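PDB 6GZU: conserved membrane protein from Chlamydia abortus, which is a zinc-binding effector of the CE clan of cysteine proteases that combines deubiquitinating and acetyltransferase activities and induces Golgi fragmentation. Local coordinates for residues 209-214 and 221-226; 16-21 and 236-241. One frame throughout, in Å; residues are numbered along the deposited sequence.

Contact 1: residues 209-214 and 221-226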
ATOM      1  N   SER A 209       7.036   4.193   4.330  1.00 19.47           N
ATOM      2  CA  SER A 209       7.549   2.942   4.883  1.00 20.86           C
ATOM      3  C   SER A 209       7.669   3.025   6.406  1.00 20.67           C
ATOM      4  O   SER A 209       7.311   2.068   7.130  1.00 20.75           O
ATOM      5  CB  SER A 209       8.902   2.603   4.249  1.00 21.88           C
ATOM      6  OG  SER A 209       8.749   2.384   2.856  1.00 22.85           O
ATOM      7  N   LEU A 210       8.176   4.160   6.901  1.00 21.04           N
ATOM      8  CA  LEU A 210       8.220   4.404   8.348  1.00 22.80           C
ATOM      9  C   LEU A 210       6.798   4.389   8.921  1.00 23.27           C
ATOM     10  O   LEU A 210       6.545   3.800   9.985  1.00 22.39           O
ATOM     11  CB  LEU A 210       8.892   5.765   8.638  1.00 24.37           C
ATOM     12  CG  LEU A 210       9.102   6.316  10.053  1.00 27.41           C
ATOM     13  CD1 LEU A 210      10.147   7.458   9.993  1.00 28.45           C
ATOM     14  CD2 LEU A 210       7.804   6.865  10.665  1.00 28.03           C
ATOM     15  N   PHE A 211       5.858   5.039   8.245  1.00 21.06           N
ATOM     16  CA  PHE A 211       4.490   5.044   8.749  1.00 21.20           C
ATOM     17  C   PHE A 211       3.950   3.625   8.900  1.00 21.29           C
ATOM     18  O   PHE A 211       3.341   3.292   9.940  1.00 21.60           O
ATOM     19  CB  PHE A 211       3.561   5.891   7.879  1.00 20.24           C
ATOM     20  CG  PHE A 211       2.140   5.836   8.335  1.00 19.84           C
ATOM     21  CD1 PHE A 211       1.759   6.507   9.505  1.00 21.69           C
ATOM     22  CD2 PHE A 211       1.234   5.036   7.660  1.00 19.47           C
ATOM     23  CE1 PHE A 211       0.461   6.425  10.002  1.00 21.53           C
ATOM     24  CE2 PHE A 211      -0.091   4.948   8.109  1.00 20.39           C
ATOM     25  CZ  PHE A 211      -0.474   5.661   9.286  1.00 19.66           C
ATOM     26  N   LEU A 212       4.105   2.818   7.864  1.00 20.87           N
ATOM     27  CA  LEU A 212       3.529   1.472   7.941  1.00 21.10           C
ATOM     28  C   LEU A 212       4.192   0.696   9.087  1.00 20.23           C
ATOM     29  O   LEU A 212       3.538  -0.046   9.816  1.00 20.96           O
ATOM     30  CB  LEU A 212       3.716   0.710   6.634  1.00 20.06           C
ATOM     31  CG  LEU A 212       3.091  -0.701   6.651  1.00 20.24           C
ATOM     32  CD1 LEU A 212       1.567  -0.618   6.831  1.00 21.87           C
ATOM     33  CD2 LEU A 212       3.425  -1.365   5.346  1.00 20.20           C
ATOM     34  N   ASP A 213       5.508   0.836   9.224  1.00 21.42           N
ATOM     35  CA  ASP A 213       6.272   0.239  10.317  1.00 23.68           C
ATOM     36  C   ASP A 213       5.610   0.525  11.671  1.00 24.57           C
ATOM     37  O   ASP A 213       5.321  -0.379  12.455  1.00 25.73           O
ATOM     38  CB  ASP A 213       7.674   0.824  10.269  1.00 25.26           C
ATOM     39  CG  ASP A 213       8.687  -0.076  10.844  1.00 27.94           C
ATOM     40  OD1 ASP A 213       8.564  -0.428  12.034  1.00 31.52           O
ATOM     41  OD2 ASP A 213       9.634  -0.425  10.116  1.00 27.60           O
ATOM     42  N   LYS A 214       5.324   1.794  11.925  1.00 22.85           N
ATOM     43  CA  LYS A 214       4.726   2.181  13.182  1.00 23.89           C
ATOM     44  C   LYS A 214       3.260   1.817  13.287  1.00 23.50           C
ATOM     45  O   LYS A 214       2.799   1.448  14.358  1.00 24.60           O
ATOM     46  CB  LYS A 214       4.892   3.687  13.337  1.00 26.06           C
ATOM     47  CG  LYS A 214       6.323   4.156  13.192  1.00 31.48           C
ATOM     48  CD  LYS A 214       6.927   4.389  14.509  1.00 35.95           C
ATOM     49  CE  LYS A 214       8.331   4.921  14.308  1.00 38.76           C
ATOM     50  NZ  LYS A 214       9.222   4.703  15.465  1.00 42.78           N
ATOM     51  N   TYR A 221      -1.310   5.155  15.371  1.00 27.62           N
ATOM     52  CA  TYR A 221      -0.116   5.983  15.183  1.00 25.12           C
ATOM     53  C   TYR A 221      -0.296   7.094  14.139  1.00 27.23           C
ATOM     54  O   TYR A 221      -0.769   6.842  13.032  1.00 29.73           O
ATOM     55  CB  TYR A 221       1.043   5.129  14.690  1.00 24.89           C
ATOM     56  CG  TYR A 221       2.296   5.951  14.508  1.00 25.21           C
ATOM     57  CD1 TYR A 221       3.030   6.364  15.607  1.00 26.34           C
ATOM     58  CD2 TYR A 221       2.722   6.335  13.247  1.00 26.73           C
ATOM     59  CE1 TYR A 221       4.195   7.091  15.467  1.00 27.00           C
ATOM     60  CE2 TYR A 221       3.893   7.097  13.082  1.00 26.05           C
ATOM     61  CZ  TYR A 221       4.618   7.480  14.221  1.00 27.53           C
ATOM     62  OH  TYR A 221       5.772   8.234  14.150  1.00 29.95           O
ATOM     63  N   VAL A 222       0.134   8.303  14.466  1.00 28.11           N
ATOM     64  CA  VAL A 222       0.224   9.380  13.469  1.00 30.74           C
ATOM     65  C   VAL A 222       1.557  10.046  13.717  1.00 30.50           C
ATOM     66  O   VAL A 222       1.901  10.286  14.873  1.00 32.42           O
ATOM     67  CB  VAL A 222      -0.927  10.390  13.644  1.00 33.87           C
ATOM     68  CG1 VAL A 222      -0.791  11.572  12.713  1.00 35.31           C
ATOM     69  CG2 VAL A 222      -2.267   9.692  13.419  1.00 34.71           C
ATOM     70  N   PRO A 223       2.328  10.306  12.645  1.00 29.19           N
ATOM     71  CA  PRO A 223       3.670  10.860  12.833  1.00 30.97           C
ATOM     72  C   PRO A 223       3.564  12.213  13.476  1.00 30.97           C
ATOM     73  O   PRO A 223       2.545  12.927  13.321  1.00 30.35           O
ATOM     74  CB  PRO A 223       4.188  11.063  11.400  1.00 31.87           C
ATOM     75  CG  PRO A 223       3.354  10.235  10.560  1.00 31.38           C
ATOM     76  CD  PRO A 223       2.028  10.065  11.229  1.00 30.39           C
ATOM     77  N   PRO A 224       4.606  12.582  14.189  1.00 33.89           N
ATOM     78  CA  PRO A 224       4.551  13.858  14.876  1.00 36.56           C
ATOM     79  C   PRO A 224       4.798  15.039  13.942  1.00 37.40           C
ATOM     80  O   PRO A 224       5.466  14.899  12.913  1.00 39.26           O
ATOM     81  CB  PRO A 224       5.676  13.730  15.900  1.00 38.13           C
ATOM     82  CG  PRO A 224       6.671  12.847  15.227  1.00 38.00           C
ATOM     83  CD  PRO A 224       5.819  11.818  14.523  1.00 36.18           C
ATOM     84  N   LEU A 225       4.248  16.190  14.316  1.00 37.31           N
ATOM     85  CA  LEU A 225       4.527  17.440  13.647  1.00 37.24           C
ATOM     86  C   LEU A 225       5.883  17.885  14.179  1.00 35.43           C
ATOM     87  O   LEU A 225       6.081  17.993  15.396  1.00 33.07           O
ATOM     88  CB  LEU A 225       3.456  18.450  14.032  1.00 41.71           C
ATOM     89  CG  LEU A 225       3.309  19.722  13.206  1.00 44.76           C
ATOM     90  CD1 LEU A 225       3.849  19.541  11.789  1.00 45.99           C
ATOM     91  CD2 LEU A 225       1.842  20.069  13.166  1.00 46.12           C
ATOM     92  N   MET A 226       6.821  18.125  13.269  1.00 35.55           N
ATOM     93  CA  MET A 226       8.201  18.396  13.651  1.00 37.31           C
ATOM     94  C   MET A 226       8.738  19.569  12.888  1.00 38.29           C
ATOM     95  O   MET A 226       8.231  19.887  11.822  1.00 39.08           O
ATOM     96  CB  MET A 226       9.065  17.174  13.339  1.00 38.26           C
ATOM     97  CG  MET A 226       8.818  16.005  14.272  1.00 40.33           C
ATOM     98  SD  MET A 226       9.730  14.570  13.733  1.00 42.43           S
ATOM     99  CE  MET A 226       8.856  14.202  12.210  1.00 43.17           C
TER
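Lys-214, Phe-211 and Leu-210 on helix 204-217 pack against Tyr-221 and Pro-223 of the loop that follows it, an apolar contact made as the chain folds back beside the helix it has just left. No hydrogen bond crosses between 209-214 and 221-226. Lys-214 lays the aliphatic part of its chain over one face of the Tyr-221 ring: CB stands 3.5 Å from the ring centroid, only 15° off the normal, a CH-pi contact, and CG and CD carry on across the ring towards its hydroxyl end. Phe-211 CD1 instead lies in the plane of the tyrosine ring, at its edge, 3.9 Å from Tyr-221 CD2. With its CG anti to the backbone N (chi1 176°), Phe-211 extends to the loop backbone, where CE1 comes within 3.3 Å of Tyr-221 O, which lies near the phenyl plane. Pro-223 CD meets Phe-211 CD1 at 4.0 Å, while Leu-210 CD2 approaches Tyr-221 OH more loosely. Phe-211 also stacks on Phe-150 of strand 146-150 and touches Ile-139 of strand 134-141; Leu-210 and Tyr-221 both reach Phe-234 of helix 228-241.

Contact 2: residues 16-21 and 236-241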
ATOM      1  N   SER A  16      18.793   9.544   0.005  1.00 49.04           N
ATOM      2  CA  SER A  16      18.509   8.910  -1.276  1.00 48.75           C
ATOM      3  C   SER A  16      17.045   8.430  -1.201  1.00 47.19           C
ATOM      4  O   SER A  16      16.654   7.763  -0.248  1.00 47.64           O
ATOM      5  CB  SER A  16      19.480   7.744  -1.511  1.00 50.59           C
ATOM      6  OG  SER A  16      20.829   8.122  -1.203  1.00 53.09           O
ATOM      7  N   SER A  17      16.241   8.820  -2.192  1.00 45.40           N
ATOM      8  CA  SER A  17      14.841   8.427  -2.318  1.00 43.34           C
ATOM      9  C   SER A  17      14.718   6.916  -2.391  1.00 38.73           C
ATOM     10  O   SER A  17      15.693   6.184  -2.683  1.00 38.83           O
ATOM     11  CB  SER A  17      14.302   8.979  -3.623  1.00 46.35           C
ATOM     12  OG  SER A  17      15.129   8.506  -4.664  1.00 49.72           O
ATOM     13  N   TRP A  18      13.508   6.452  -2.142  1.00 35.02           N
ATOM     14  CA  TRP A  18      13.195   5.034  -2.225  1.00 33.07           C
ATOM     15  C   TRP A  18      12.247   4.871  -3.408  1.00 33.95           C
ATOM     16  O   TRP A  18      11.257   5.608  -3.511  1.00 37.30           O
ATOM     17  CB  TRP A  18      12.534   4.567  -0.919  1.00 30.96           C
ATOM     18  CG  TRP A  18      13.509   4.209   0.171  1.00 29.93           C
ATOM     19  CD1 TRP A  18      14.824   4.571   0.247  1.00 29.01           C
ATOM     20  CD2 TRP A  18      13.235   3.414   1.336  1.00 28.29           C
ATOM     21  NE1 TRP A  18      15.389   4.037   1.397  1.00 30.58           N
ATOM     22  CE2 TRP A  18      14.426   3.338   2.086  1.00 28.81           C
ATOM     23  CE3 TRP A  18      12.076   2.784   1.827  1.00 28.47           C
ATOM     24  CZ2 TRP A  18      14.514   2.633   3.287  1.00 28.27           C
ATOM     25  CZ3 TRP A  18      12.159   2.079   3.021  1.00 27.28           C
ATOM     26  CH2 TRP A  18      13.374   2.013   3.745  1.00 27.66           C
ATOM     27  N   ASP A  19      12.595   3.961  -4.317  1.00 33.31           N
ATOM     28  CA  ASP A  19      11.795   3.656  -5.510  1.00 32.86           C
ATOM     29  C   ASP A  19      10.867   2.471  -5.154  1.00 30.48           C
ATOM     30  O   ASP A  19      10.833   2.018  -4.005  1.00 28.77           O
ATOM     31  CB  ASP A  19      12.705   3.358  -6.749  1.00 36.41           C
ATOM     32  CG  ASP A  19      13.645   2.107  -6.557  1.00 39.68           C
ATOM     33  OD1 ASP A  19      13.455   1.305  -5.617  1.00 38.96           O
ATOM     34  OD2 ASP A  19      14.607   1.892  -7.354  1.00 43.30           O
ATOM     35  N   HIS A  20      10.113   1.977  -6.126  1.00 28.51           N
ATOM     36  CA  HIS A  20       9.172   0.913  -5.836  1.00 27.91           C
ATOM     37  C   HIS A  20       9.872  -0.301  -5.214  1.00 27.48           C
ATOM     38  O   HIS A  20       9.335  -0.924  -4.287  1.00 27.52           O
ATOM     39  CB  HIS A  20       8.453   0.488  -7.090  1.00 27.94           C
ATOM     40  CG  HIS A  20       7.321  -0.461  -6.837  1.00 27.88           C
ATOM     41  ND1 HIS A  20       7.088  -1.559  -7.629  1.00 32.52           N
ATOM     42  CD2 HIS A  20       6.320  -0.436  -5.920  1.00 28.01           C
ATOM     43  CE1 HIS A  20       6.003  -2.187  -7.202  1.00 32.81           C
ATOM     44  NE2 HIS A  20       5.530  -1.536  -6.152  1.00 31.31           N
ATOM     45  N   LEU A  21      11.048  -0.671  -5.714  1.00 28.82           N
ATOM     46  CA  LEU A  21      11.732  -1.870  -5.187  1.00 31.04           C
ATOM     47  C   LEU A  21      12.180  -1.701  -3.726  1.00 28.58           C
ATOM     48  O   LEU A  21      12.047  -2.632  -2.917  1.00 26.64           O
ATOM     49  CB  LEU A  21      12.921  -2.299  -6.087  1.00 36.56           C
ATOM     50  CG  LEU A  21      12.436  -2.753  -7.481  1.00 40.14           C
ATOM     51  CD1 LEU A  21      13.562  -3.127  -8.429  1.00 40.35           C
ATOM     52  CD2 LEU A  21      11.456  -3.908  -7.372  1.00 41.36           C
ATOM     53  N   GLN A 236      16.363   9.884   9.460  1.00 32.17           N
ATOM     54  CA  GLN A 236      17.692   9.292   9.478  1.00 34.77           C
ATOM     55  C   GLN A 236      17.782   8.178  10.504  1.00 35.85           C
ATOM     56  O   GLN A 236      18.410   7.147  10.259  1.00 36.41           O
ATOM     57  CB  GLN A 236      18.739  10.341   9.820  1.00 37.92           C
ATOM     58  CG  GLN A 236      20.129   9.825   9.734  1.00 42.35           C
ATOM     59  CD  GLN A 236      20.661   9.919   8.319  1.00 48.29           C
ATOM     60  OE1 GLN A 236      20.199   9.215   7.417  1.00 50.74           O
ATOM     61  NE2 GLN A 236      21.634  10.825   8.112  1.00 51.41           N
ATOM     62  N   GLU A 237      17.174   8.398  11.670  1.00 37.04           N
ATOM     63  CA  GLU A 237      17.149   7.385  12.729  1.00 36.89           C
ATOM     64  C   GLU A 237      16.472   6.106  12.229  1.00 33.77           C
ATOM     65  O   GLU A 237      16.921   5.001  12.524  1.00 34.91           O
ATOM     66  CB  GLU A 237      16.367   7.908  13.934  1.00 41.36           C
ATOM     67  CG  GLU A 237      16.421   7.001  15.160  1.00 44.98           C
ATOM     68  CD  GLU A 237      16.078   7.753  16.443  1.00 47.08           C
ATOM     69  N   PHE A 238      15.386   6.264  11.479  1.00 31.62           N
ATOM     70  CA  PHE A 238      14.704   5.118  10.889  1.00 29.29           C
ATOM     71  C   PHE A 238      15.581   4.406   9.884  1.00 27.89           C
ATOM     72  O   PHE A 238      15.726   3.174   9.946  1.00 29.10           O
ATOM     73  CB  PHE A 238      13.382   5.583  10.245  1.00 28.62           C
ATOM     74  CG  PHE A 238      12.771   4.575   9.329  1.00 27.73           C
ATOM     75  CD1 PHE A 238      12.123   3.451   9.849  1.00 28.96           C
ATOM     76  CD2 PHE A 238      12.816   4.754   7.951  1.00 26.09           C
ATOM     77  CE1 PHE A 238      11.519   2.516   9.015  1.00 27.87           C
ATOM     78  CE2 PHE A 238      12.232   3.805   7.085  1.00 25.57           C
ATOM     79  CZ  PHE A 238      11.574   2.679   7.636  1.00 26.04           C
ATOM     80  N   LEU A 239      16.244   5.172   8.997  1.00 27.34           N
ATOM     81  CA  LEU A 239      17.138   4.553   8.031  1.00 27.47           C
ATOM     82  C   LEU A 239      18.253   3.772   8.703  1.00 28.96           C
ATOM     83  O   LEU A 239      18.669   2.710   8.208  1.00 30.01           O
ATOM     84  CB  LEU A 239      17.716   5.605   7.075  1.00 27.49           C
ATOM     85  CG  LEU A 239      16.673   6.191   6.112  1.00 28.35           C
ATOM     86  CD1 LEU A 239      17.314   7.327   5.326  1.00 30.31           C
ATOM     87  CD2 LEU A 239      16.117   5.116   5.173  1.00 28.96           C
ATOM     88  N   GLU A 240      18.722   4.264   9.846  1.00 29.61           N
ATOM     89  CA  GLU A 240      19.878   3.645  10.469  1.00 32.14           C
ATOM     90  C   GLU A 240      19.536   2.317  11.134  1.00 32.45           C
ATOM     91  O   GLU A 240      20.452   1.568  11.479  1.00 34.86           O
ATOM     92  CB  GLU A 240      20.618   4.606  11.412  1.00 34.83           C
ATOM     93  CG  GLU A 240      21.394   5.645  10.618  1.00 38.46           C
ATOM     94  CD  GLU A 240      21.970   6.783  11.449  1.00 43.72           C
ATOM     95  OE1 GLU A 240      21.747   6.844  12.683  1.00 46.19           O
ATOM     96  OE2 GLU A 240      22.659   7.636  10.854  1.00 45.76           O
ATOM     97  N   THR A 241      18.240   1.999  11.262  1.00 31.29           N
ATOM     98  CA  THR A 241      17.807   0.691  11.789  1.00 31.35           C
ATOM     99  C   THR A 241      17.848  -0.383  10.696  1.00 29.78           C
ATOM    100  O   THR A 241      17.968  -1.588  10.969  1.00 30.72           O
ATOM    101  CB  THR A 241      16.368   0.714  12.386  1.00 32.69           C
ATOM    102  OG1 THR A 241      15.390   0.821  11.339  1.00 32.77           O
ATOM    103  CG2 THR A 241      16.177   1.869  13.354  1.00 33.79           C
TER
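Trp-18, in the N-terminal lead-in to helix 20-33, packs on Phe-238 and Leu-239 of helix 228-241, joining the start of the modelled chain to a helix near its end. The six-membered half of the indole does most of the touching. Its CZ2 lies 3.5 Å from Leu-239 CD2, the nearest approach of the two segments, and the same methyl also meets Trp-18 CE2 at 3.9 Å. One corner further round, Trp-18 CH2 comes to 4.0 Å from Phe-238 CE2, the two rings crossing at a slant. Leu-239 has CG beside its backbone N (chi1 -69°), which swings CD2 towards the indole; Phe-238, with CG anti to N (chi1 166°), carries its phenyl ring back toward the six-membered ring of the indole, beside Leu-239.

Each segment also has polar structure of its own. Asp-19, next to the tryptophan, is the N-cap of helix 20-33. In the last turn of the other segment, Phe-238 O accepts two bonds from Thr-241: one from OG1 at 2.8 Å, in the carbonyl plane with a C=O...OG1 angle of 149°, and one from the backbone N at 3.1 Å. Trp-18 also rests on Ile-206 of helix 204-217, and the Phe-238 ring meets His-26 edge-to-face. The indole sits close to, though not in contact with, Cys-204, His-134 and Asp-151, which have the geometry of a Cys-His-Asp triad and are probably the catalytic residues, as in other CE-clan cysteine proteases.

No hydrogen bond spans 16-21 and 236-241, and Phe-238 O is engaged within its own segment by Thr-241, so the direct link rests on van der Waals packing of one indole against a leucine methyl and a phenyl corner.

In the fold
The centres of contacts 1 and 2 lie about 14 Å apart, and the two meet directly. Ser-209 OG approaches Trp-18 CZ3 to 3.4 Å, and Leu-210 CD1 approaches Phe-238 CB to 3.7 Å, so helix 204-217 packs against residues of both segments of contact 2. Along the chain, contact 1 is a local fold-back nested inside the long excursion closed by contact 2, which brings residues 16-21 to 236-241. Helices 204-217 and 228-241 follow one another, with 221-226 in the loop between them. Helix 204-217, with Phe-211 on the sheet, is thus flanked by the N-terminal lead-in and helix 228-241, and the two contacts are parts of one packed layer, away from the zinc site.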